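Local coordinates for glutathione s-transferase I (Zea mays, PDB 1AXD), which catalyses the conjugation of glutathione to electrophilic compounds, a reaction by which the maize plant detoxifies herbicides, at residues A92-D95 and V96-V100; N110-L113 and F114-I118; G124-Q128 and K129-E133; Y154-D158 and F159-A163. One frame throughout, in Å; residues are numbered along the deposited sequence.

Contact 1: residues A92-D95 and V96-V100; sequences AMVD and VWIEV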
loop_
_atom_site.group_PDB
_atom_site.type_symbol
_atom_site.label_atom_id
_atom_site.label_comp_id
_atom_site.label_asym_id
_atom_site.label_seq_id
_atom_site.Cartn_x
_atom_site.Cartn_y
_atom_site.Cartn_z
ATOM N N ALA A 92 10.472 4.712 10.075
ATOM C CA ALA A 92 10.032 3.328 9.942
ATOM C C ALA A 92 8.630 3.131 10.474
ATOM O O ALA A 92 7.858 2.402 9.873
ATOM C CB ALA A 92 11.023 2.396 10.647
ATOM N N MET A 93 8.310 3.756 11.605
ATOM C CA MET A 93 6.977 3.635 12.204
ATOM C C MET A 93 5.908 4.243 11.307
ATOM O O MET A 93 4.846 3.653 11.156
ATOM C CB MET A 93 6.928 4.312 13.583
ATOM C CG MET A 93 7.769 3.668 14.679
ATOM S SD MET A 93 7.382 1.936 14.933
ATOM C CE MET A 93 5.636 2.000 15.364
ATOM N N VAL A 94 6.179 5.421 10.744
ATOM C CA VAL A 94 5.232 6.095 9.853
ATOM C C VAL A 94 4.890 5.172 8.720
ATOM O O VAL A 94 3.716 5.003 8.418
ATOM C CB VAL A 94 5.811 7.416 9.316
ATOM C CG1 VAL A 94 4.855 8.070 8.290
ATOM C CG2 VAL A 94 6.063 8.371 10.492
ATOM N N ASP A 95 5.900 4.538 8.131
ATOM C CA ASP A 95 5.670 3.598 7.043
ATOM C C ASP A 95 4.853 2.429 7.514
ATOM O O ASP A 95 3.932 2.032 6.810
ATOM C CB ASP A 95 6.992 3.095 6.462
ATOM C CG ASP A 95 7.783 4.179 5.743
ATOM O OD1 ASP A 95 7.296 5.322 5.566
ATOM O OD2 ASP A 95 8.911 3.861 5.332
ATOM N N VAL A 96 5.176 1.876 8.683
ATOM C CA VAL A 96 4.429 0.738 9.220
ATOM C C VAL A 96 2.968 1.047 9.313
ATOM O O VAL A 96 2.149 0.237 8.903
ATOM C CB VAL A 96 4.920 0.324 10.633
ATOM C CG1 VAL A 96 3.929 -0.668 11.269
ATOM C CG2 VAL A 96 6.322 -0.314 10.567
ATOM N N TRP A 97 2.630 2.226 9.817
ATOM C CA TRP A 97 1.233 2.578 9.967
ATOM C C TRP A 97 0.579 3.088 8.724
ATOM O O TRP A 97 -0.635 3.037 8.630
ATOM C CB TRP A 97 1.031 3.469 11.203
ATOM C CG TRP A 97 1.287 2.692 12.474
ATOM C CD1 TRP A 97 2.505 2.485 13.086
ATOM C CD2 TRP A 97 0.340 1.880 13.189
ATOM N NE1 TRP A 97 2.369 1.574 14.114
ATOM C CE2 TRP A 97 1.056 1.184 14.197
ATOM C CE3 TRP A 97 -1.040 1.656 13.062
ATOM C CZ2 TRP A 97 0.436 0.276 15.072
ATOM C CZ3 TRP A 97 -1.663 0.747 13.937
ATOM C CH2 TRP A 97 -0.919 0.070 14.926
ATOM N N ILE A 98 1.362 3.557 7.758
ATOM C CA ILE A 98 0.800 4.008 6.485
ATOM C C ILE A 98 0.331 2.733 5.777
ATOM O O ILE A 98 -0.658 2.765 5.073
ATOM C CB ILE A 98 1.865 4.762 5.620
ATOM C CG1 ILE A 98 1.987 6.215 6.080
ATOM C CG2 ILE A 98 1.493 4.746 4.119
ATOM C CD1 ILE A 98 3.030 7.005 5.320
ATOM N N GLU A 99 1.017 1.618 6.006
ATOM C CA GLU A 99 0.649 0.355 5.388
ATOM C C GLU A 99 -0.523 -0.279 6.077
ATOM O O GLU A 99 -1.342 -0.890 5.414
ATOM C CB GLU A 99 1.842 -0.602 5.377
ATOM C CG GLU A 99 2.938 -0.268 4.375
ATOM C CD GLU A 99 2.459 -0.340 2.940
ATOM O OE1 GLU A 99 2.062 -1.437 2.494
ATOM O OE2 GLU A 99 2.482 0.704 2.254
ATOM N N VAL A 100 -0.611 -0.148 7.395
ATOM C CA VAL A 100 -1.732 -0.716 8.147
ATOM C C VAL A 100 -3.044 -0.083 7.711
ATOM O O VAL A 100 -4.019 -0.796 7.546
ATOM C CB VAL A 100 -1.557 -0.525 9.672
ATOM C CG1 VAL A 100 -2.832 -0.967 10.413
ATOM C CG2 VAL A 100 -0.332 -1.327 10.170
#
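From V96 to E99 each backbone N-H reaches back four residues to a carbonyl of A92-D95, the regular alpha-helical pattern, here within the long helix 88-122 that opens the all-helical C-terminal domain of the glutathione S-transferase fold. The closest of these bonds, I98 N to V94 O at 2.8 Å, is bent to 137° at the hydrogen, and I98 N also makes a weak second bond to D95 O. M93 and W97, one turn apart, run alongside each other in the same direction. Two successive bends in the methionine (chi2 -56°, chi3 -59°) turn its terminal methyl toward the indole, where CE meets the ring edge in plane, 3.5 Å from W97 NE1. The same border is approached by the backbone, W97 CD1 lying 3.3 Å from M93 O. Beyond the segments, Y145 packs against the indole edge-to-face, and L155 and A163 also touch W97. D95 lies on another side of the helix, where OD2 makes a salt bridge with R76 of the second subunit; V96 and E99 also touch that subunit, so this turn belongs to the dimer interface as well as to the domain core. The next pair along, V94 and I98, meets through methyl groups, V94 CG1 standing 3.6 Å from I98 CD1. V100 CG2 lies 4.2 Å above the plane of the W97 indole, nearer its border than its middle.

Contact 2: residues N110-L113 and F114-I118; sequences NPIL and FQVLI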
loop_
_atom_site.group_PDB
_atom_site.type_symbol
_atom_site.label_atom_id
_atom_site.label_comp_id
_atom_site.label_asym_id
_atom_site.label_seq_id
_atom_site.Cartn_x
_atom_site.Cartn_y
_atom_site.Cartn_z
ATOM N N ASN A 110 -13.853 -0.325 3.559
ATOM C CA ASN A 110 -14.326 -0.255 2.172
ATOM C C ASN A 110 -15.629 -0.973 1.866
ATOM O O ASN A 110 -16.524 -0.378 1.293
ATOM C CB ASN A 110 -13.236 -0.734 1.224
ATOM C CG ASN A 110 -13.044 0.196 0.065
ATOM O OD1 ASN A 110 -12.165 1.048 0.086
ATOM N ND2 ASN A 110 -13.885 0.056 -0.953
ATOM N N PRO A 111 -15.749 -2.255 2.222
ATOM C CA PRO A 111 -17.011 -2.937 1.929
ATOM C C PRO A 111 -18.140 -2.219 2.589
ATOM O O PRO A 111 -19.158 -1.987 1.964
ATOM C CB PRO A 111 -16.805 -4.303 2.573
ATOM C CG PRO A 111 -15.343 -4.521 2.424
ATOM C CD PRO A 111 -14.775 -3.187 2.817
ATOM N N ILE A 112 -17.925 -1.830 3.838
ATOM C CA ILE A 112 -18.910 -1.140 4.647
ATOM C C ILE A 112 -19.365 0.176 4.051
ATOM O O ILE A 112 -20.547 0.337 3.787
ATOM C CB ILE A 112 -18.356 -0.943 6.085
ATOM C CG1 ILE A 112 -18.085 -2.312 6.715
ATOM C CG2 ILE A 112 -19.347 -0.147 6.968
ATOM C CD1 ILE A 112 -17.490 -2.239 8.104
ATOM N N LEU A 113 -18.440 1.090 3.801
ATOM C CA LEU A 113 -18.785 2.389 3.248
ATOM C C LEU A 113 -19.586 2.301 1.990
ATOM O O LEU A 113 -20.404 3.158 1.748
ATOM C CB LEU A 113 -17.524 3.232 3.056
ATOM C CG LEU A 113 -16.751 3.499 4.353
ATOM C CD1 LEU A 113 -15.693 4.575 4.122
ATOM C CD2 LEU A 113 -17.724 3.967 5.466
ATOM N N PHE A 114 -19.398 1.247 1.209
ATOM C CA PHE A 114 -20.144 1.070 -0.032
ATOM C C PHE A 114 -21.597 0.648 0.231
ATOM O O PHE A 114 -22.511 1.275 -0.284
ATOM C CB PHE A 114 -19.436 0.034 -0.912
ATOM C CG PHE A 114 -20.255 -0.442 -2.081
ATOM C CD1 PHE A 114 -20.608 0.434 -3.115
ATOM C CD2 PHE A 114 -20.674 -1.775 -2.157
ATOM C CE1 PHE A 114 -21.362 -0.007 -4.205
ATOM C CE2 PHE A 114 -21.433 -2.232 -3.245
ATOM C CZ PHE A 114 -21.777 -1.344 -4.271
ATOM N N GLN A 115 -21.793 -0.402 1.023
ATOM C CA GLN A 115 -23.127 -0.905 1.338
ATOM C C GLN A 115 -23.942 0.116 2.037
ATOM O O GLN A 115 -25.043 0.411 1.605
ATOM C CB GLN A 115 -23.028 -2.152 2.219
ATOM C CG GLN A 115 -22.375 -3.333 1.548
ATOM C CD GLN A 115 -23.149 -3.800 0.344
ATOM O OE1 GLN A 115 -24.361 -3.832 0.358
ATOM N NE2 GLN A 115 -22.442 -4.168 -0.704
ATOM N N VAL A 116 -23.398 0.657 3.116
ATOM C CA VAL A 116 -24.081 1.647 3.920
ATOM C C VAL A 116 -24.172 3.007 3.276
ATOM O O VAL A 116 -25.104 3.741 3.568
ATOM C CB VAL A 116 -23.393 1.751 5.322
ATOM C CG1 VAL A 116 -23.852 3.011 6.089
ATOM C CG2 VAL A 116 -23.715 0.503 6.154
ATOM N N LEU A 117 -23.265 3.333 2.364
ATOM C CA LEU A 117 -23.288 4.662 1.781
ATOM C C LEU A 117 -23.452 4.786 0.283
ATOM O O LEU A 117 -24.418 5.391 -0.157
ATOM C CB LEU A 117 -22.045 5.420 2.254
ATOM C CG LEU A 117 -22.009 6.945 2.296
ATOM C CD1 LEU A 117 -23.029 7.471 3.321
ATOM C CD2 LEU A 117 -20.592 7.387 2.693
ATOM N N ILE A 118 -22.553 4.215 -0.506
ATOM C CA ILE A 118 -22.659 4.363 -1.955
ATOM C C ILE A 118 -23.856 3.675 -2.549
ATOM O O ILE A 118 -24.654 4.327 -3.200
ATOM C CB ILE A 118 -21.379 3.892 -2.677
ATOM C CG1 ILE A 118 -20.134 4.419 -1.952
ATOM C CG2 ILE A 118 -21.387 4.392 -4.132
ATOM C CD1 ILE A 118 -20.081 5.935 -1.809
#
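F114 N approaches two carbonyls of the preceding turn, N110 O and P111 O, each at 3.3 Å and each a weak bond. The ring of F114 is carried outward because CG stands anti to the backbone N (chi1 168°), and it is CB that stays by the helix, 3.5 Å from P111 O. Q115 N restores the regular pattern with an almost straight bond of 3.2 Å to P111 O, made in the carbonyl plane. Its side chain bends over the same oxygen through CG and then leaves the helix, OE1 accepting from D127 N. V116 N meets I112 O end-on at 2.9 Å, while CG2 of V116 and CG2 of I112 are loosely paired at 4.5 Å; beyond them V116 packs on V131, T177 and Y179. L117 and, one turn before it, L113 both send their side chains to C173 of helix 168-174; L113 also touches W12. I118 N bonds L113 O five residues back at 3.3 Å, though the place of that oxygen is less sure. The arrangement is that of a long helix kinked at a proline, whose nitrogen has no bond to the turn before, and apparently widened soon after into a pi-type turn.

Contact 3: residues G124-Q128 and K129-E133; sequences GTTDQ and KVVDE
Q128 O receives D132 N in the shortest sound bond here, 2.8 Å and nearly along the C=O axis. The two side chains tie the same turn a second time: Q128 NE2 donates to D132 OD1 at 3.1 Å, coming from above the carboxylate plane, with amide and carboxylate turned 68° apart. NE2 also bonds Y179 OH, so the amide nitrogen has two partners, one of them in the loop that carries Y179. One residue earlier, D127 has CG anti to its own nitrogen (chi1 -171°), which brings the carboxylate back to the first turn. There OD1 accepts K129 N at 3.3 Å, met 59° out of the carboxylate plane, and OD2 lies 3.5 Å from V130 CG2. With an alanine in place of D127, K129 N would probably lose its capping acceptor and the helix start a negative charge that is likely to suit it. V131 N closes the turn on D127 O at 3.3 Å. On the inner side T126 CG2 touches V131 CG2 at 3.8 Å, and T126 OG1 bonds Q115 O. An aspartate N-cap at the start of helix 128-151, backed by a glutamine-aspartate pair one turn apart, is the motif that begins this second long helix of the domain.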
loop_
_atom_site.group_PDB
_atom_site.type_symbol
_atom_site.label_atom_id
_atom_site.label_comp_id
_atom_site.label_asym_id
_atom_site.label_seq_id
_atom_site.Cartn_x
_atom_site.Cartn_y
_atom_site.Cartn_z
ATOM N N GLY A 124 -29.743 1.680 -4.649
ATOM C CA GLY A 124 -29.812 0.320 -4.153
ATOM C C GLY A 124 -30.088 0.265 -2.666
ATOM O O GLY A 124 -30.306 1.278 -2.023
ATOM N N THR A 125 -30.065 -0.941 -2.126
ATOM C CA THR A 125 -30.307 -1.162 -0.713
ATOM C C THR A 125 -29.033 -1.657 -0.072
ATOM O O THR A 125 -28.136 -2.098 -0.778
ATOM C CB THR A 125 -31.404 -2.218 -0.506
ATOM O OG1 THR A 125 -31.072 -3.381 -1.271
ATOM C CG2 THR A 125 -32.785 -1.685 -0.961
ATOM N N THR A 126 -28.966 -1.595 1.253
ATOM C CA THR A 126 -27.799 -2.037 1.993
ATOM C C THR A 126 -27.872 -3.510 2.293
ATOM O O THR A 126 -28.922 -3.987 2.710
ATOM C CB THR A 126 -27.694 -1.269 3.315
ATOM O OG1 THR A 126 -27.684 0.137 3.044
ATOM C CG2 THR A 126 -26.412 -1.650 4.063
ATOM N N ASP A 127 -26.786 -4.234 2.050
ATOM C CA ASP A 127 -26.751 -5.660 2.338
ATOM C C ASP A 127 -26.178 -5.811 3.709
ATOM O O ASP A 127 -24.971 -5.690 3.876
ATOM C CB ASP A 127 -25.888 -6.406 1.306
ATOM C CG ASP A 127 -25.985 -7.929 1.434
ATOM O OD1 ASP A 127 -26.734 -8.430 2.302
ATOM O OD2 ASP A 127 -25.313 -8.628 0.650
ATOM N N GLN A 128 -27.033 -6.058 4.692
ATOM C CA GLN A 128 -26.573 -6.214 6.061
ATOM C C GLN A 128 -25.578 -7.344 6.192
ATOM O O GLN A 128 -24.665 -7.231 6.980
ATOM C CB GLN A 128 -27.753 -6.431 7.008
ATOM C CG GLN A 128 -27.434 -6.148 8.475
ATOM C CD GLN A 128 -27.186 -4.669 8.752
ATOM O OE1 GLN A 128 -27.675 -3.809 8.032
ATOM N NE2 GLN A 128 -26.429 -4.375 9.811
ATOM N N LYS A 129 -25.728 -8.399 5.397
ATOM C CA LYS A 129 -24.821 -9.547 5.452
ATOM C C LYS A 129 -23.411 -9.066 5.399
ATOM O O LYS A 129 -22.648 -9.313 6.329
ATOM C CB LYS A 129 -25.077 -10.488 4.266
ATOM C CG LYS A 129 -26.521 -10.980 4.145
ATOM C CD LYS A 129 -26.740 -11.857 2.903
ATOM C CE LYS A 129 -28.190 -12.342 2.822
ATOM N NZ LYS A 129 -28.427 -13.327 1.731
ATOM N N VAL A 130 -23.092 -8.343 4.329
ATOM C CA VAL A 130 -21.768 -7.784 4.104
ATOM C C VAL A 130 -21.361 -6.837 5.237
ATOM O O VAL A 130 -20.255 -6.954 5.744
ATOM C CB VAL A 130 -21.727 -7.057 2.741
ATOM C CG1 VAL A 130 -20.360 -6.414 2.500
ATOM C CG2 VAL A 130 -22.037 -8.046 1.622
ATOM N N VAL A 131 -22.254 -5.949 5.653
ATOM C CA VAL A 131 -21.940 -5.018 6.728
ATOM C C VAL A 131 -21.580 -5.722 8.005
ATOM O O VAL A 131 -20.578 -5.384 8.598
ATOM C CB VAL A 131 -23.107 -4.036 6.990
ATOM C CG1 VAL A 131 -22.830 -3.176 8.250
ATOM C CG2 VAL A 131 -23.311 -3.133 5.756
ATOM N N ASP A 132 -22.358 -6.722 8.406
ATOM C CA ASP A 132 -22.101 -7.455 9.644
ATOM C C ASP A 132 -20.761 -8.137 9.736
ATOM O O ASP A 132 -20.112 -8.021 10.765
ATOM C CB ASP A 132 -23.212 -8.472 9.917
ATOM C CG ASP A 132 -24.519 -7.822 10.367
ATOM O OD1 ASP A 132 -24.539 -6.613 10.704
ATOM O OD2 ASP A 132 -25.538 -8.542 10.399
ATOM N N GLU A 133 -20.332 -8.832 8.687
ATOM C CA GLU A 133 -19.048 -9.515 8.749
ATOM C C GLU A 133 -17.891 -8.586 8.687
ATOM O O GLU A 133 -16.895 -8.828 9.350
ATOM C CB GLU A 133 -18.931 -10.609 7.685
ATOM C CG GLU A 133 -18.912 -10.139 6.258
ATOM C CD GLU A 133 -18.625 -11.278 5.300
ATOM O OE1 GLU A 133 -19.562 -12.057 5.013
ATOM O OE2 GLU A 133 -17.461 -11.401 4.850
#

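Contact 4: residues Y154-D158 and F159-A163; sequences YLAGD and FLSLA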
loop_
_atom_site.group_PDB
_atom_site.type_symbol
_atom_site.label_atom_id
_atom_site.label_comp_id
_atom_site.label_asym_id
_atom_site.label_seq_id
_atom_site.Cartn_x
_atom_site.Cartn_y
_atom_site.Cartn_z
ATOM N N TYR A 154 -0.171 9.274 19.057
ATOM C CA TYR A 154 -0.634 9.027 17.706
ATOM C C TYR A 154 -0.205 7.634 17.234
ATOM O O TYR A 154 0.365 6.883 18.018
ATOM C CB TYR A 154 -0.079 10.098 16.781
ATOM C CG TYR A 154 -0.645 11.473 17.030
ATOM C CD1 TYR A 154 -1.857 11.859 16.449
ATOM C CD2 TYR A 154 0.051 12.407 17.804
ATOM C CE1 TYR A 154 -2.362 13.134 16.618
ATOM C CE2 TYR A 154 -0.448 13.701 17.984
ATOM C CZ TYR A 154 -1.658 14.056 17.385
ATOM O OH TYR A 154 -2.171 15.327 17.536
ATOM N N LEU A 155 -0.462 7.309 15.969
ATOM C CA LEU A 155 -0.120 6.000 15.414
ATOM C C LEU A 155 1.376 5.709 15.286
ATOM O O LEU A 155 1.816 4.670 15.740
ATOM C CB LEU A 155 -0.809 5.816 14.060
ATOM C CG LEU A 155 -2.091 4.989 13.941
ATOM C CD1 LEU A 155 -2.685 4.594 15.305
ATOM C CD2 LEU A 155 -3.081 5.769 13.101
ATOM N N ALA A 156 2.143 6.602 14.673
ATOM C CA ALA A 156 3.573 6.373 14.497
ATOM C C ALA A 156 4.351 6.558 15.746
ATOM O O ALA A 156 5.471 6.087 15.824
ATOM C CB ALA A 156 4.112 7.279 13.395
ATOM N N GLY A 157 3.775 7.260 16.713
ATOM C CA GLY A 157 4.456 7.532 17.964
ATOM C C GLY A 157 3.816 8.758 18.584
ATOM O O GLY A 157 2.666 9.046 18.294
ATOM N N ASP A 158 4.561 9.520 19.379
ATOM C CA ASP A 158 4.000 10.710 20.034
ATOM C C ASP A 158 3.890 11.938 19.169
ATOM O O ASP A 158 3.707 13.017 19.699
ATOM C CB ASP A 158 4.791 11.057 21.304
ATOM C CG ASP A 158 4.501 10.115 22.466
ATOM O OD1 ASP A 158 3.464 9.419 22.448
ATOM O OD2 ASP A 158 5.312 10.085 23.416
ATOM N N PHE A 159 3.898 11.773 17.854
ATOM C CA PHE A 159 3.835 12.902 16.928
ATOM C C PHE A 159 2.851 12.624 15.816
ATOM O O PHE A 159 2.579 11.461 15.541
ATOM C CB PHE A 159 5.232 13.121 16.333
ATOM C CG PHE A 159 5.892 11.842 15.889
ATOM C CD1 PHE A 159 5.599 11.285 14.648
ATOM C CD2 PHE A 159 6.731 11.150 16.742
ATOM C CE1 PHE A 159 6.126 10.051 14.273
ATOM C CE2 PHE A 159 7.259 9.920 16.374
ATOM C CZ PHE A 159 6.955 9.369 15.137
ATOM N N LEU A 160 2.289 13.669 15.215
ATOM C CA LEU A 160 1.361 13.493 14.101
ATOM C C LEU A 160 2.210 13.161 12.907
ATOM O O LEU A 160 3.324 13.653 12.815
ATOM C CB LEU A 160 0.574 14.781 13.818
ATOM C CG LEU A 160 -0.474 14.770 12.697
ATOM C CD1 LEU A 160 -1.754 14.077 13.167
ATOM C CD2 LEU A 160 -0.812 16.208 12.299
ATOM N N SER A 161 1.693 12.333 12.006
ATOM C CA SER A 161 2.415 11.943 10.803
ATOM C C SER A 161 1.425 11.608 9.719
ATOM O O SER A 161 0.218 11.685 9.954
ATOM C CB SER A 161 3.287 10.729 11.102
ATOM O OG SER A 161 2.485 9.613 11.459
ATOM N N LEU A 162 1.927 11.220 8.547
ATOM C CA LEU A 162 1.084 10.849 7.413
ATOM C C LEU A 162 0.246 9.659 7.738
ATOM O O LEU A 162 -0.807 9.491 7.146
ATOM C CB LEU A 162 1.940 10.552 6.185
ATOM C CG LEU A 162 1.775 11.523 5.030
ATOM C CD1 LEU A 162 2.478 10.947 3.811
ATOM C CD2 LEU A 162 0.293 11.697 4.732
ATOM N N ALA A 163 0.689 8.843 8.687
ATOM C CA ALA A 163 -0.070 7.665 9.087
ATOM C C ALA A 163 -1.413 8.076 9.606
ATOM O O ALA A 163 -2.393 7.430 9.284
ATOM C CB ALA A 163 0.712 6.852 10.140
HETATM O O HOH W 1 1.822 9.281 14.100
#
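The first torsion of F159 (chi1 45°) sets CG between its backbone nitrogen and carbonyl carbon, folding the ring back against A156, with G157 over one face, while Y154 (chi1 -68°) turns its ring to the L160 backbone. F159 CE1 meets A156 CB at 3.5 Å, and G157 N lies 4.1 Å above the ring, toward the rim. A side chain on G157 would strike this ring, and the backbone angles of G157 alone call for glycine. Outside the turn, R84 makes a cation-pi contact with F159; a serine in place of F159 would probably leave R84 without that partner and open a gap beside the A156 methyl. L160 CA sits 4.0 Å over the centre of the Y154 ring, whose CE1 touches L160 CD1 at 3.6 Å. A bridging water accepts from A156 N at 2.8 Å and from S161 OG at 2.7 Å, and donates to F159 O at 2.7 Å, so it joins both arms of the loop. S161 at the N-cap of helix 162-165, with D164 OD2 three residues on accepting from its backbone N, is consistent with the N-capping box known in glutathione S-transferases, although the serine OG itself accepts only weakly, from A163 N.

How the contacts relate
The contacts form two touching pairs at distant places of the helical domain. Contacts 1 and 4 have centres about 9 Å apart: W97 CB packs on A163 CB at 3.6 Å and V94 CG2 on A156 CB at 3.7 Å, so 154-163 packs on the side of the helix that carries V94 and W97, while D95, V96 and E99 reach the second subunit. Contacts 2 and 3, centres about 8 Å apart, join the end of helix 88-122 to the start of helix 128-151; V116 CG2 lies 3.7 Å from V131 CG2. Contacts 1 and 2 share helix 88-122 with centres about 25 Å apart. Through W12, contact 2 meets the thioredoxin-like N-terminal domain, which in this family binds glutathione, probably near the cleft.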